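Long-range contacts in uncharacterized protein (Pseudomonas aeruginosa PAO1, PDB 4R1D), which probably acts as a calcium-binding lipase, an effector of the H2 type VI secretion system that its partner protein Tli4 neutralises by binding: residues 50-54 / 204-208; 248-254 / 273-279. All coordinates share one frame; numbering follows the deposited sequence.

Contact 1: 50-54 / 204-208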
loop_
_atom_site.group_PDB
_atom_site.type_symbol
_atom_site.label_atom_id
_atom_site.label_comp_id
_atom_site.label_asym_id
_atom_site.label_seq_id
_atom_site.Cartn_x
_atom_site.Cartn_y
_atom_site.Cartn_z
ATOM N N PRO A 50 -14.600 -17.868 13.135
ATOM C CA PRO A 50 -13.429 -17.021 12.893
ATOM C C PRO A 50 -13.762 -15.535 12.851
ATOM O O PRO A 50 -14.758 -15.142 12.263
ATOM C CB PRO A 50 -12.926 -17.489 11.513
ATOM C CG PRO A 50 -13.474 -18.855 11.351
ATOM C CD PRO A 50 -14.842 -18.794 12.019
ATOM N N VAL A 51 -12.909 -14.740 13.485
ATOM C CA VAL A 51 -12.967 -13.289 13.398
ATOM C C VAL A 51 -11.846 -12.854 12.460
ATOM O O VAL A 51 -10.684 -13.094 12.748
ATOM C CB VAL A 51 -12.787 -12.655 14.781
ATOM C CG1 VAL A 51 -12.708 -11.134 14.679
ATOM C CG2 VAL A 51 -13.956 -13.076 15.695
ATOM N N ILE A 52 -12.199 -12.213 11.344
ATOM C CA ILE A 52 -11.217 -11.810 10.347
ATOM C C ILE A 52 -10.937 -10.323 10.500
ATOM O O ILE A 52 -11.822 -9.497 10.287
ATOM C CB ILE A 52 -11.744 -12.032 8.910
ATOM C CG1 ILE A 52 -12.380 -13.419 8.762
ATOM C CG2 ILE A 52 -10.610 -11.821 7.885
ATOM C CD1 ILE A 52 -11.433 -14.583 9.024
ATOM N N PHE A 53 -9.711 -9.982 10.874
ATOM C CA PHE A 53 -9.366 -8.585 11.065
ATOM C C PHE A 53 -8.799 -8.053 9.765
ATOM O O PHE A 53 -7.890 -8.654 9.186
ATOM C CB PHE A 53 -8.347 -8.435 12.196
ATOM C CG PHE A 53 -8.016 -7.017 12.507
ATOM C CD1 PHE A 53 -8.838 -6.272 13.332
ATOM C CD2 PHE A 53 -6.896 -6.417 11.955
ATOM C CE1 PHE A 53 -8.541 -4.962 13.623
ATOM C CE2 PHE A 53 -6.594 -5.094 12.248
ATOM C CZ PHE A 53 -7.432 -4.369 13.080
ATOM N N ILE A 54 -9.364 -6.946 9.293
ATOM C CA ILE A 54 -8.924 -6.334 8.065
ATOM C C ILE A 54 -8.375 -4.955 8.405
ATOM O O ILE A 54 -9.115 -4.087 8.879
ATOM C CB ILE A 54 -10.076 -6.209 7.048
ATOM C CG1 ILE A 54 -10.791 -7.560 6.878
ATOM C CG2 ILE A 54 -9.556 -5.638 5.712
ATOM C CD1 ILE A 54 -11.963 -7.545 5.884
ATOM N N VAL A 204 -8.897 -15.060 16.052
ATOM C CA VAL A 204 -8.682 -13.879 15.208
ATOM C C VAL A 204 -7.628 -14.159 14.141
ATOM O O VAL A 204 -6.489 -14.494 14.467
ATOM C CB VAL A 204 -8.210 -12.677 16.037
ATOM C CG1 VAL A 204 -8.013 -11.450 15.137
ATOM C CG2 VAL A 204 -9.224 -12.364 17.170
ATOM N N TRP A 205 -8.014 -13.996 12.876
ATOM C CA TRP A 205 -7.113 -14.177 11.743
ATOM C C TRP A 205 -6.917 -12.817 11.095
ATOM O O TRP A 205 -7.824 -11.995 11.102
ATOM C CB TRP A 205 -7.722 -15.144 10.727
ATOM C CG TRP A 205 -7.841 -16.534 11.259
ATOM C CD1 TRP A 205 -8.773 -16.992 12.146
ATOM C CD2 TRP A 205 -7.003 -17.654 10.939
ATOM N NE1 TRP A 205 -8.569 -18.333 12.393
ATOM C CE2 TRP A 205 -7.483 -18.758 11.672
ATOM C CE3 TRP A 205 -5.889 -17.827 10.106
ATOM C CZ2 TRP A 205 -6.897 -20.023 11.592
ATOM C CZ3 TRP A 205 -5.304 -19.083 10.028
ATOM C CH2 TRP A 205 -5.806 -20.165 10.775
ATOM N N CYS A 206 -5.734 -12.581 10.545
ATOM C CA CYS A 206 -5.374 -11.250 10.068
ATOM C C CYS A 206 -5.315 -11.199 8.547
ATOM O O CYS A 206 -4.380 -11.729 7.939
ATOM C CB CYS A 206 -4.021 -10.847 10.630
ATOM S SG CYS A 206 -3.554 -9.132 10.269
ATOM N N ALA A 207 -6.308 -10.554 7.945
ATOM C CA ALA A 207 -6.392 -10.475 6.492
ATOM C C ALA A 207 -5.669 -9.257 5.942
ATOM O O ALA A 207 -6.285 -8.366 5.351
ATOM C CB ALA A 207 -7.849 -10.475 6.044
ATOM N N GLY A 208 -4.355 -9.211 6.131
ATOM C CA GLY A 208 -3.567 -8.151 5.517
ATOM C C GLY A 208 -3.778 -8.176 4.007
ATOM O O GLY A 208 -4.078 -9.230 3.427
#

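Contact 2: 248-254 / 273-279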
loop_
_atom_site.group_PDB
_atom_site.type_symbol
_atom_site.label_atom_id
_atom_site.label_comp_id
_atom_site.label_asym_id
_atom_site.label_seq_id
_atom_site.Cartn_x
_atom_site.Cartn_y
_atom_site.Cartn_z
ATOM N N MET A 248 -20.115 -22.955 7.861
ATOM C CA MET A 248 -19.319 -22.034 8.672
ATOM C C MET A 248 -19.554 -20.571 8.258
ATOM O O MET A 248 -19.801 -20.277 7.084
ATOM C CB MET A 248 -17.829 -22.387 8.625
ATOM C CG MET A 248 -17.450 -23.533 9.570
ATOM S SD MET A 248 -15.679 -23.846 9.624
ATOM C CE MET A 248 -15.104 -22.416 10.549
ATOM N N LYS A 249 -19.507 -19.670 9.237
ATOM C CA LYS A 249 -19.604 -18.228 8.982
ATOM C C LYS A 249 -18.436 -17.514 9.663
ATOM O O LYS A 249 -17.829 -18.048 10.580
ATOM C CB LYS A 249 -20.918 -17.667 9.536
ATOM C CG LYS A 249 -22.194 -18.226 8.896
ATOM C CD LYS A 249 -22.385 -17.718 7.487
ATOM C CE LYS A 249 -23.693 -18.220 6.875
ATOM N NZ LYS A 249 -24.864 -17.428 7.329
ATOM N N VAL A 250 -18.126 -16.298 9.231
ATOM C CA VAL A 250 -17.071 -15.522 9.887
ATOM C C VAL A 250 -17.592 -14.119 10.201
ATOM O O VAL A 250 -18.602 -13.685 9.655
ATOM C CB VAL A 250 -15.808 -15.383 9.001
ATOM C CG1 VAL A 250 -15.269 -16.756 8.596
ATOM C CG2 VAL A 250 -16.125 -14.550 7.768
ATOM N N ILE A 251 -16.904 -13.410 11.081
ATOM C CA ILE A 251 -17.257 -12.024 11.395
ATOM C C ILE A 251 -16.087 -11.145 11.000
ATOM O O ILE A 251 -14.956 -11.426 11.376
ATOM C CB ILE A 251 -17.526 -11.855 12.895
ATOM C CG1 ILE A 251 -18.710 -12.726 13.315
ATOM C CG2 ILE A 251 -17.776 -10.383 13.245
ATOM C CD1 ILE A 251 -18.837 -12.884 14.822
ATOM N N LEU A 252 -16.346 -10.091 10.235
ATOM C CA LEU A 252 -15.279 -9.165 9.840
ATOM C C LEU A 252 -15.132 -8.058 10.882
ATOM O O LEU A 252 -16.131 -7.551 11.394
ATOM C CB LEU A 252 -15.586 -8.519 8.477
ATOM C CG LEU A 252 -15.839 -9.457 7.297
ATOM C CD1 LEU A 252 -15.971 -8.679 5.990
ATOM C CD2 LEU A 252 -14.709 -10.484 7.184
ATOM N N VAL A 253 -13.894 -7.698 11.200
ATOM C CA VAL A 253 -13.616 -6.534 12.046
ATOM C C VAL A 253 -12.599 -5.717 11.269
ATOM O O VAL A 253 -11.504 -6.205 10.952
ATOM C CB VAL A 253 -13.064 -6.946 13.427
ATOM C CG1 VAL A 253 -12.677 -5.723 14.227
ATOM C CG2 VAL A 253 -14.098 -7.801 14.181
ATOM N N THR A 254 -12.974 -4.496 10.900
ATOM C CA THR A 254 -12.151 -3.719 9.986
ATOM C C THR A 254 -11.639 -2.433 10.604
ATOM O O THR A 254 -12.282 -1.839 11.471
ATOM C CB THR A 254 -12.920 -3.358 8.691
ATOM O OG1 THR A 254 -13.827 -2.283 8.948
ATOM C CG2 THR A 254 -13.705 -4.566 8.180
ATOM N N ARG A 273 -20.950 -15.888 3.475
ATOM C CA ARG A 273 -20.010 -16.407 4.472
ATOM C C ARG A 273 -19.873 -15.441 5.653
ATOM O O ARG A 273 -19.602 -15.849 6.785
ATOM C CB ARG A 273 -18.635 -16.630 3.830
ATOM C CG ARG A 273 -17.583 -17.153 4.770
ATOM C CD ARG A 273 -17.820 -18.628 5.058
ATOM N NE ARG A 273 -17.382 -19.492 3.960
ATOM C CZ ARG A 273 -17.702 -20.778 3.881
ATOM N NH1 ARG A 273 -18.474 -21.309 4.823
ATOM N NH2 ARG A 273 -17.258 -21.530 2.881
ATOM N N VAL A 274 -20.047 -14.153 5.381
ATOM C CA VAL A 274 -19.899 -13.135 6.421
ATOM C C VAL A 274 -21.200 -12.946 7.198
ATOM O O VAL A 274 -22.242 -12.602 6.632
ATOM C CB VAL A 274 -19.365 -11.787 5.849
ATOM C CG1 VAL A 274 -19.417 -10.686 6.907
ATOM C CG2 VAL A 274 -17.933 -11.967 5.307
ATOM N N LEU A 275 -21.126 -13.183 8.505
ATOM C CA LEU A 275 -22.304 -13.138 9.372
ATOM C C LEU A 275 -22.662 -11.705 9.741
ATOM O O LEU A 275 -23.841 -11.364 9.920
ATOM C CB LEU A 275 -22.044 -13.938 10.652
ATOM C CG LEU A 275 -23.228 -14.198 11.581
ATOM C CD1 LEU A 275 -24.304 -14.982 10.833
ATOM C CD2 LEU A 275 -22.753 -14.961 12.805
ATOM N N GLY A 276 -21.640 -10.870 9.861
ATOM C CA GLY A 276 -21.822 -9.485 10.251
ATOM C C GLY A 276 -20.498 -8.747 10.179
ATOM O O GLY A 276 -19.443 -9.354 9.992
ATOM N N VAL A 277 -20.544 -7.431 10.334
ATOM C CA VAL A 277 -19.348 -6.625 10.141
ATOM C C VAL A 277 -19.230 -5.535 11.192
ATOM O O VAL A 277 -20.187 -4.805 11.461
ATOM C CB VAL A 277 -19.386 -5.958 8.767
ATOM C CG1 VAL A 277 -18.163 -5.074 8.564
ATOM C CG2 VAL A 277 -19.478 -7.033 7.660
ATOM N N VAL A 278 -18.042 -5.454 11.783
ATOM C CA VAL A 278 -17.627 -4.334 12.602
ATOM C C VAL A 278 -16.697 -3.447 11.776
ATOM O O VAL A 278 -15.716 -3.927 11.208
ATOM C CB VAL A 278 -16.882 -4.845 13.841
ATOM C CG1 VAL A 278 -16.073 -3.714 14.527
ATOM C CG2 VAL A 278 -17.869 -5.509 14.798
ATOM N N HIS A 279 -17.030 -2.165 11.687
ATOM C CA HIS A 279 -16.162 -1.163 11.069
ATOM C C HIS A 279 -15.663 -0.174 12.114
ATOM O O HIS A 279 -16.461 0.403 12.871
ATOM C CB HIS A 279 -16.926 -0.318 10.041
ATOM C CG HIS A 279 -17.367 -1.050 8.811
ATOM N ND1 HIS A 279 -16.533 -1.865 8.074
ATOM C CD2 HIS A 279 -18.539 -0.997 8.132
ATOM C CE1 HIS A 279 -17.191 -2.326 7.021
ATOM N NE2 HIS A 279 -18.409 -1.812 7.032
HETATM O O HOH W 1 -24.702 -14.156 6.340
#

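Contact 1: 50-54 / 204-208
V51, F53 and W205 exchange the main-chain bonds that join these two parallel strands. W205 N gives its hydrogen to V51 O at 2.8 Å, F53 N returns one to W205 O with an N-H...O angle of 174°, and A207 N, just past the end of strand 201-206, reaches F53 O at 2.8 Å. W205 thus uses both its N-H and its C=O on strand 48-54, as a parallel ladder requires. A CA-H...O contact from V204 CA to V51 O (3.3 Å) gives that carbonyl a second, softer partner.

The apolar contacts fall on two faces. On that of I52 and W205, I52 keeps CG1 beside its backbone N (chi1 -47°), which lets CD1 approach W205 CB at 4.1 Å. The other branch, CG2, meets the methyl of A207 at 3.6 Å; alanine is small enough to sit this close as the chain enters an inverse gamma turn. P50 CB stands 4.2 Å from W205 CD1. The opposite face carries V51, F53, V204 and C206. There V204 sends CG2 to V51 CB and CG1 to F53 CB (4.2 Å), the two methyls spanning alternate residues on one face of the other strand. The beta-branched residues suit extended backbone, and all the apolar side chains here are buried. F53 turns its ring beyond the strand pair, with CG anti to its N (chi1 -176°).

Helix 215-238 covers the W205 face, where Y234 takes a hydrogen bond from NE1 and F233 meets the indole edge-to-face. Helix 141-155 packs on F53, V204 and C206 and brings E152, a calcium ligand, to V204 N. Strand 250-255 flanks 50-54 on its other side, within the parallel sheet of an alpha/beta hydrolase.

Contact 2: 248-254 / 273-279
L252 and V274 form the dense middle: L252 CG lies 3.8 Å from V274 CG1 and CG2, the side chains meeting at about a right angle. V250 CG2 joins them. On the other face V253 and V278 run side by side, CG1 to CG1 at 4.0 Å. Branched residues fill these buried faces, and the strands beneath are bonded in parallel, L275 N to V250 O and V278 N to L252 O. Between these two bonds strand 274-280 holds one residue more than its partner: a beta bulge at L275 and G276, where L275 takes helix-like backbone angles and the bond from L252 N to G276 O lengthens to 3.2 Å.

At the partly exposed end long polar chains replace the branched ones, yet R273 stays well covered. The chain of K249 lies over R273 O (CD at 3.4 Å); NZ gives a weak bond to a water that donates to V274 O. R273 folds back through two bends (chi2 75°, chi3 78°) until NH1 bonds M248 O at 2.8 Å, in the guanidinium plane; NH1 also serves M245 O, and NE pairs with E227.

At the far, buried end H279 ND1 donates to T254 OG1 at 2.9 Å, with the hydroxyl in the ring plane. That bond probably fixes the imidazole's rotation where strand 250-255 runs toward helix 258-267, the position of the nucleophile elbow in alpha/beta hydrolases.

In the fold
Both contacts belong to one parallel sheet: contact 1 joins one of its two outermost strands within this chain, 201-206, to 48-54, contact 2 joins 250-255 to 274-280, and the main-chain bonds between 48-54 and 250-255 unite them. Contact 1 is buried throughout and, apart from its backbone ladder, apolar across the strands; its segments lie 150 residues apart, and its outer strand abuts the calcium site. Contact 2 closes a local beta-alpha-beta unit around helix 258-267. Its middle is equally hydrophobic, but polar side chains mark both ends: arginine and lysine where the strands begin near solvent, threonine and histidine at the buried ends of the strands.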